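Local atomic coordinates of small ribosomal subunit protein bS6 (Aquifex aeolicus, PDB entry 2J5A), a protein that probably binds 16S ribosomal RNA together with protein bS18, as a structural constituent of the small ribosomal subunit. Residues 20-23 / 24-28; 83-86 / 87-90. All blocks are in the same frame, centred on the assembly; numbering follows the deposited sequence.

In the fold
Interactions 1 and 2 sit at opposite termini of the two helices that pack on the four-stranded antiparallel sheet: residues 20-28 begin helix 22-38, and residues 83-90 end helix 78-88. Their centres lie about 17 Å apart, yet a salt bridge joins them, Lys28 NZ to Asp89 OD2 at 2.4 Å, so short that the exact distance is doubtful. Lys28 also pairs with Asp91, in the turn that leads into strand 92-100. The sodium ion belongs to interaction 2, bound by Leu86, Lys87, Asp89 and Val92. From interaction 1, the side chain of Leu20 is about 11 Å from the bound sodium ion. One helix start is capped by side chains; carbonyl oxygens at the other helix's end bind sodium.

Interaction 1: 20-23 / 24-28; sequences LSEE and EMKKK
Ser21 OG sits between its own backbone N and carbonyl carbon (chi1 74°), while Glu24 turns CG beside its backbone N (chi1 -72°) and runs on extended, which carries Ser21 OG forward to the Glu24 amide and the Glu24 carboxylate back to the Ser21 amide. Ser21 OG accepts from Glu24 N at 3.0 Å, and Glu24 OE1 takes Ser21 N at 2.8 Å in a nearly straight bond to its anti lone pair. The short hydroxyl suits the N-cap because it substitutes for a missing backbone carbonyl; glutamate three residues later is just long enough to return to the cap amide, and its negative charge would be favoured by the helix dipole. The first helical turn is fastened by Met25 N to Ser21 O at 2.9 Å. Leu20 crosses Glu24 at about a right angle, its CB 3.8 Å from Glu24 CB, and packs CB against Met25 CG at 4.1 Å; Met25 is buried and continues inward onto Val16. Glu22 and Lys26 lie side by side, with OE2 4.0 Å from Lys26 CG, but their charged ends pair with Arg65 and Asp48. Reciprocal side-chain-to-backbone bonding between Ser21 and Glu24 is the capping box, here opening helix 22-38.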
ATOM      1  N   LEU A  20      13.234  10.334   2.979  1.00 45.79           N
ATOM      2  CA  LEU A  20      12.712  10.139   4.322  1.00 45.93           C
ATOM      3  C   LEU A  20      13.649   9.202   5.072  1.00 46.07           C
ATOM      4  O   LEU A  20      14.225   8.310   4.481  1.00 46.53           O
ATOM      5  CB  LEU A  20      11.302   9.507   4.289  1.00 45.95           C
ATOM      6  CG  LEU A  20      10.059  10.392   4.109  1.00 45.68           C
ATOM      7  CD1 LEU A  20      10.161  11.313   2.917  1.00 45.28           C
ATOM      8  CD2 LEU A  20       8.834   9.514   3.981  1.00 46.54           C
ATOM      9  N   SER A  21      13.752   9.376   6.380  1.00 46.14           N
ATOM     10  CA  SER A  21      14.552   8.505   7.205  1.00 46.60           C
ATOM     11  C   SER A  21      13.866   7.161   7.352  1.00 46.86           C
ATOM     12  O   SER A  21      12.650   7.051   7.192  1.00 46.94           O
ATOM     13  CB  SER A  21      14.738   9.104   8.602  1.00 46.60           C
ATOM     14  OG  SER A  21      13.546   8.994   9.377  1.00 47.12           O
ATOM     15  N   GLU A  22      14.652   6.146   7.693  1.00 46.64           N
ATOM     16  CA  GLU A  22      14.106   4.845   8.057  1.00 46.48           C
ATOM     17  C   GLU A  22      12.920   4.947   8.995  1.00 46.74           C
ATOM     18  O   GLU A  22      11.958   4.194   8.862  1.00 46.88           O
ATOM     19  CB  GLU A  22      15.183   3.995   8.728  1.00 46.07           C
ATOM     20  CG  GLU A  22      14.752   2.578   9.029  1.00 45.33           C
ATOM     21  CD  GLU A  22      14.426   1.785   7.778  1.00 44.28           C
ATOM     22  OE1 GLU A  22      14.866   2.178   6.670  1.00 44.46           O
ATOM     23  OE2 GLU A  22      13.740   0.756   7.918  1.00 41.77           O
ATOM     24  N   GLU A  23      13.013   5.858   9.964  1.00 46.98           N
ATOM     25  CA  GLU A  23      11.971   6.025  10.979  1.00 47.13           C
ATOM     26  C   GLU A  23      10.697   6.620  10.343  1.00 46.18           C
ATOM     27  O   GLU A  23       9.585   6.212  10.677  1.00 45.57           O
ATOM     28  CB  GLU A  23      12.466   6.929  12.137  1.00 47.92           C
ATOM     29  CG  GLU A  23      13.740   6.434  12.902  1.00 50.04           C
ATOM     30  CD  GLU A  23      15.062   7.156  12.499  1.00 54.38           C
ATOM     31  OE1 GLU A  23      15.677   6.848  11.452  1.00 56.08           O
ATOM     32  OE2 GLU A  23      15.522   8.027  13.266  1.00 58.21           O
ATOM     33  N   GLU A  24      10.879   7.570   9.429  1.00 45.15           N
ATOM     34  CA  GLU A  24       9.768   8.169   8.695  1.00 45.08           C
ATOM     35  C   GLU A  24       9.063   7.162   7.754  1.00 44.63           C
ATOM     36  O   GLU A  24       7.836   7.144   7.671  1.00 44.00           O
ATOM     37  CB  GLU A  24      10.253   9.389   7.902  1.00 45.07           C
ATOM     38  CG  GLU A  24      10.581  10.588   8.807  1.00 46.61           C
ATOM     39  CD  GLU A  24      11.257  11.733   8.086  1.00 47.57           C
ATOM     40  OE1 GLU A  24      12.173  11.515   7.277  1.00 48.41           O
ATOM     41  OE2 GLU A  24      10.882  12.887   8.343  1.00 52.46           O
ATOM     42  N   MET A  25       9.850   6.334   7.066  1.00 43.96           N
ATOM     43  CA  MET A  25       9.322   5.313   6.176  1.00 43.57           C
ATOM     44  C   MET A  25       8.453   4.320   6.932  1.00 43.70           C
ATOM     45  O   MET A  25       7.337   4.038   6.518  1.00 42.79           O
ATOM     46  CB  MET A  25      10.451   4.585   5.446  1.00 43.18           C
ATOM     47  CG  MET A  25      11.081   5.419   4.344  1.00 42.23           C
ATOM     48  SD  MET A  25      12.680   4.786   3.804  1.00 41.26           S
ATOM     49  CE  MET A  25      13.113   5.971   2.544  1.00 33.89           C
ATOM     50  N   LYS A  26       8.954   3.810   8.051  1.00 44.32           N
ATOM     51  CA  LYS A  26       8.180   2.860   8.850  1.00 44.88           C
ATOM     52  C   LYS A  26       6.899   3.495   9.393  1.00 44.39           C
ATOM     53  O   LYS A  26       5.865   2.858   9.417  1.00 44.33           O
ATOM     54  CB  LYS A  26       9.026   2.288   9.990  1.00 45.84           C
ATOM     55  CG  LYS A  26      10.089   1.273   9.560  1.00 48.10           C
ATOM     56  CD  LYS A  26       9.440  -0.058   9.204  1.00 51.36           C
ATOM     57  CE  LYS A  26      10.342  -1.239   9.542  1.00 53.23           C
ATOM     58  NZ  LYS A  26       9.790  -2.506   8.968  1.00 54.43           N
ATOM     59  N   LYS A  27       6.977   4.750   9.811  1.00 44.16           N
ATOM     60  CA  LYS A  27       5.811   5.513  10.272  1.00 44.28           C
ATOM     61  C   LYS A  27       4.763   5.668   9.157  1.00 43.15           C
ATOM     62  O   LYS A  27       3.581   5.422   9.375  1.00 42.48           O
ATOM     63  CB  LYS A  27       6.270   6.889  10.782  1.00 44.73           C
ATOM     64  CG  LYS A  27       5.167   7.789  11.366  1.00 48.04           C
ATOM     65  CD  LYS A  27       4.779   7.410  12.781  1.00 51.78           C
ATOM     66  CE  LYS A  27       3.418   8.036  13.188  1.00 54.50           C
ATOM     67  NZ  LYS A  27       3.271   8.179  14.695  1.00 55.62           N
ATOM     68  N   LYS A  28       5.211   6.081   7.974  1.00 42.34           N
ATOM     69  CA  LYS A  28       4.373   6.095   6.774  1.00 42.44           C
ATOM     70  C   LYS A  28       3.605   4.780   6.554  1.00 41.55           C
ATOM     71  O   LYS A  28       2.405   4.790   6.343  1.00 40.79           O
ATOM     72  CB  LYS A  28       5.213   6.389   5.542  1.00 42.67           C
ATOM     73  CG  LYS A  28       4.390   6.631   4.287  1.00 44.95           C
ATOM     74  CD  LYS A  28       4.415   8.072   3.828  1.00 48.29           C
ATOM     75  CE  LYS A  28       3.404   8.940   4.556  1.00 50.07           C
ATOM     76  NZ  LYS A  28       3.481  10.345   4.004  1.00 50.12           N
TER

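Interaction 2: 83-86 / 87-90; sequences DFQL and KIDE. With NA (sodium ion), chain B.
Helical bonds from Lys87 N to Asp83 O and from Ile88 N to Phe84 O, both 2.9 Å, give way after Asp89 N to Gln85 O, where Asp89 leaves helical angles (psi 116°). On the outer side Ile88 lays CG2 over one face of the Phe84 ring, offset toward the rim and 4.0 Å from the centroid, a CH-pi contact. Phe84 CG stands anti to its backbone N (chi1 -173°), which swings the ring forward along the helix to meet the branched isoleucine one turn on. Lys87 bends back toward Asp83, crossing it obliquely with CE 4.1 Å from Asp83 OD2; NZ stays 4.3 Å from that oxygen, beyond a salt bridge, so any attraction is probably weak. Buried Leu86 turns inward to Val32 of helix 22-38 and Trp95 of strand 92-100, as befits an apolar residue where both helices meet the sheet. Asp89 holds the departing chain: OD1 accepts from Asp91 N, and OD2 pairs with Lys28. Carbonyl oxygens at the helix end gather round the sodium ion, Leu86 O at 2.4 Å, Lys87 O at 2.5 Å and Asp89 O at 2.2 Å. A water and Val92 O add two further ligands, making this a main-chain cation site at a helix C-terminus.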
ATOM      1  N   ASP A  83      -6.140   4.956  -3.079  1.00 36.96           N
ATOM      2  CA  ASP A  83      -5.517   5.508  -4.242  1.00 37.15           C
ATOM      3  C   ASP A  83      -5.445   7.045  -4.209  1.00 36.88           C
ATOM      4  O   ASP A  83      -4.408   7.638  -4.559  1.00 37.31           O
ATOM      5  CB  ASP A  83      -6.298   5.042  -5.454  1.00 37.64           C
ATOM      6  CG  ASP A  83      -5.637   5.399  -6.728  1.00 39.42           C
ATOM      7  OD1 ASP A  83      -4.767   4.624  -7.153  1.00 42.31           O
ATOM      8  OD2 ASP A  83      -6.008   6.435  -7.314  1.00 43.02           O
ATOM      9  N   PHE A  84      -6.532   7.698  -3.815  1.00 35.75           N
ATOM     10  CA  PHE A  84      -6.531   9.161  -3.716  1.00 34.98           C
ATOM     11  C   PHE A  84      -5.550   9.618  -2.635  1.00 34.66           C
ATOM     12  O   PHE A  84      -4.739  10.500  -2.850  1.00 33.40           O
ATOM     13  CB  PHE A  84      -7.920   9.699  -3.372  1.00 34.69           C
ATOM     14  CG  PHE A  84      -8.015  11.197  -3.414  1.00 33.13           C
ATOM     15  CD1 PHE A  84      -7.901  11.871  -4.611  1.00 31.99           C
ATOM     16  CD2 PHE A  84      -8.199  11.927  -2.263  1.00 32.60           C
ATOM     17  CE1 PHE A  84      -7.997  13.241  -4.665  1.00 32.00           C
ATOM     18  CE2 PHE A  84      -8.284  13.315  -2.312  1.00 32.22           C
ATOM     19  CZ  PHE A  84      -8.189  13.961  -3.516  1.00 32.88           C
ATOM     20  N   GLN A  85      -5.651   8.993  -1.469  1.00 34.89           N
ATOM     21  CA  GLN A  85      -4.750   9.276  -0.346  1.00 35.02           C
ATOM     22  C   GLN A  85      -3.265   9.102  -0.716  1.00 34.42           C
ATOM     23  O   GLN A  85      -2.424   9.931  -0.356  1.00 34.29           O
ATOM     24  CB  GLN A  85      -5.099   8.356   0.807  1.00 35.15           C
ATOM     25  CG  GLN A  85      -4.370   8.657   2.104  1.00 37.60           C
ATOM     26  CD  GLN A  85      -5.020   9.781   2.914  1.00 40.77           C
ATOM     27  OE1 GLN A  85      -5.758  10.630   2.379  1.00 39.59           O
ATOM     28  NE2 GLN A  85      -4.725   9.797   4.210  1.00 42.25           N
ATOM     29  N   LEU A  86      -2.933   8.032  -1.437  1.00 33.75           N
ATOM     30  CA  LEU A  86      -1.536   7.803  -1.790  1.00 33.24           C
ATOM     31  C   LEU A  86      -1.105   8.745  -2.913  1.00 33.56           C
ATOM     32  O   LEU A  86       0.042   9.182  -2.941  1.00 33.10           O
ATOM     33  CB  LEU A  86      -1.272   6.337  -2.143  1.00 33.22           C
ATOM     34  CG  LEU A  86      -1.590   5.234  -1.099  1.00 31.92           C
ATOM     35  CD1 LEU A  86      -1.455   3.885  -1.760  1.00 29.94           C
ATOM     36  CD2 LEU A  86      -0.722   5.300   0.144  1.00 28.92           C
ATOM     37  N   LYS A  87      -2.021   9.042  -3.835  1.00 33.78           N
ATOM     38  CA  LYS A  87      -1.816  10.066  -4.861  1.00 34.54           C
ATOM     39  C   LYS A  87      -1.414  11.422  -4.232  1.00 35.13           C
ATOM     40  O   LYS A  87      -0.326  11.940  -4.511  1.00 35.13           O
ATOM     41  CB  LYS A  87      -3.071  10.239  -5.729  1.00 34.72           C
ATOM     42  CG  LYS A  87      -2.846  11.047  -7.007  1.00 36.49           C
ATOM     43  CD  LYS A  87      -4.133  11.448  -7.784  1.00 37.67           C
ATOM     44  CE  LYS A  87      -5.271  10.408  -7.769  1.00 39.11           C
ATOM     45  NZ  LYS A  87      -6.056  10.349  -9.039  1.00 38.08           N
ATOM     46  N   ILE A  88      -2.249  11.968  -3.359  1.00 35.26           N
ATOM     47  CA  ILE A  88      -1.989  13.304  -2.836  1.00 36.08           C
ATOM     48  C   ILE A  88      -0.830  13.359  -1.825  1.00 37.08           C
ATOM     49  O   ILE A  88      -0.199  14.411  -1.692  1.00 37.55           O
ATOM     50  CB  ILE A  88      -3.278  13.990  -2.274  1.00 35.65           C
ATOM     51  CG1 ILE A  88      -3.742  13.343  -0.966  1.00 34.85           C
ATOM     52  CG2 ILE A  88      -4.378  13.929  -3.328  1.00 35.78           C
ATOM     53  CD1 ILE A  88      -4.896  14.048  -0.307  1.00 31.68           C
ATOM     54  N   ASP A  89      -0.540  12.249  -1.133  1.00 37.65           N
ATOM     55  CA  ASP A  89       0.627  12.183  -0.250  1.00 37.87           C
ATOM     56  C   ASP A  89       1.864  12.413  -1.072  1.00 38.75           C
ATOM     57  O   ASP A  89       2.194  11.609  -1.954  1.00 38.95           O
ATOM     58  CB  ASP A  89       0.742  10.832   0.453  1.00 38.10           C
ATOM     59  CG  ASP A  89       1.733  10.857   1.608  1.00 37.86           C
ATOM     60  OD1 ASP A  89       2.788  11.500   1.515  1.00 40.45           O
ATOM     61  OD2 ASP A  89       1.458  10.236   2.636  1.00 36.70           O
ATOM     62  N   GLU A  90       2.558  13.507  -0.787  1.00 39.61           N
ATOM     63  CA  GLU A  90       3.729  13.902  -1.577  1.00 40.62           C
ATOM     64  C   GLU A  90       4.933  12.987  -1.371  1.00 39.90           C
ATOM     65  O   GLU A  90       5.822  12.904  -2.230  1.00 38.94           O
ATOM     66  CB  GLU A  90       4.114  15.360  -1.269  1.00 41.79           C
ATOM     67  CG  GLU A  90       3.482  16.364  -2.241  1.00 45.35           C
ATOM     68  CD  GLU A  90       3.740  17.803  -1.839  1.00 50.26           C
ATOM     69  OE1 GLU A  90       4.925  18.141  -1.587  1.00 54.63           O
ATOM     70  OE2 GLU A  90       2.760  18.580  -1.762  1.00 51.34           O
TER
HETATM   71 NA    NA B1109       1.704  10.596  -3.816  1.00 34.25          NA
HETATM   72  O   HOH W   1       2.466  11.949  -5.272  1.00 37.81           O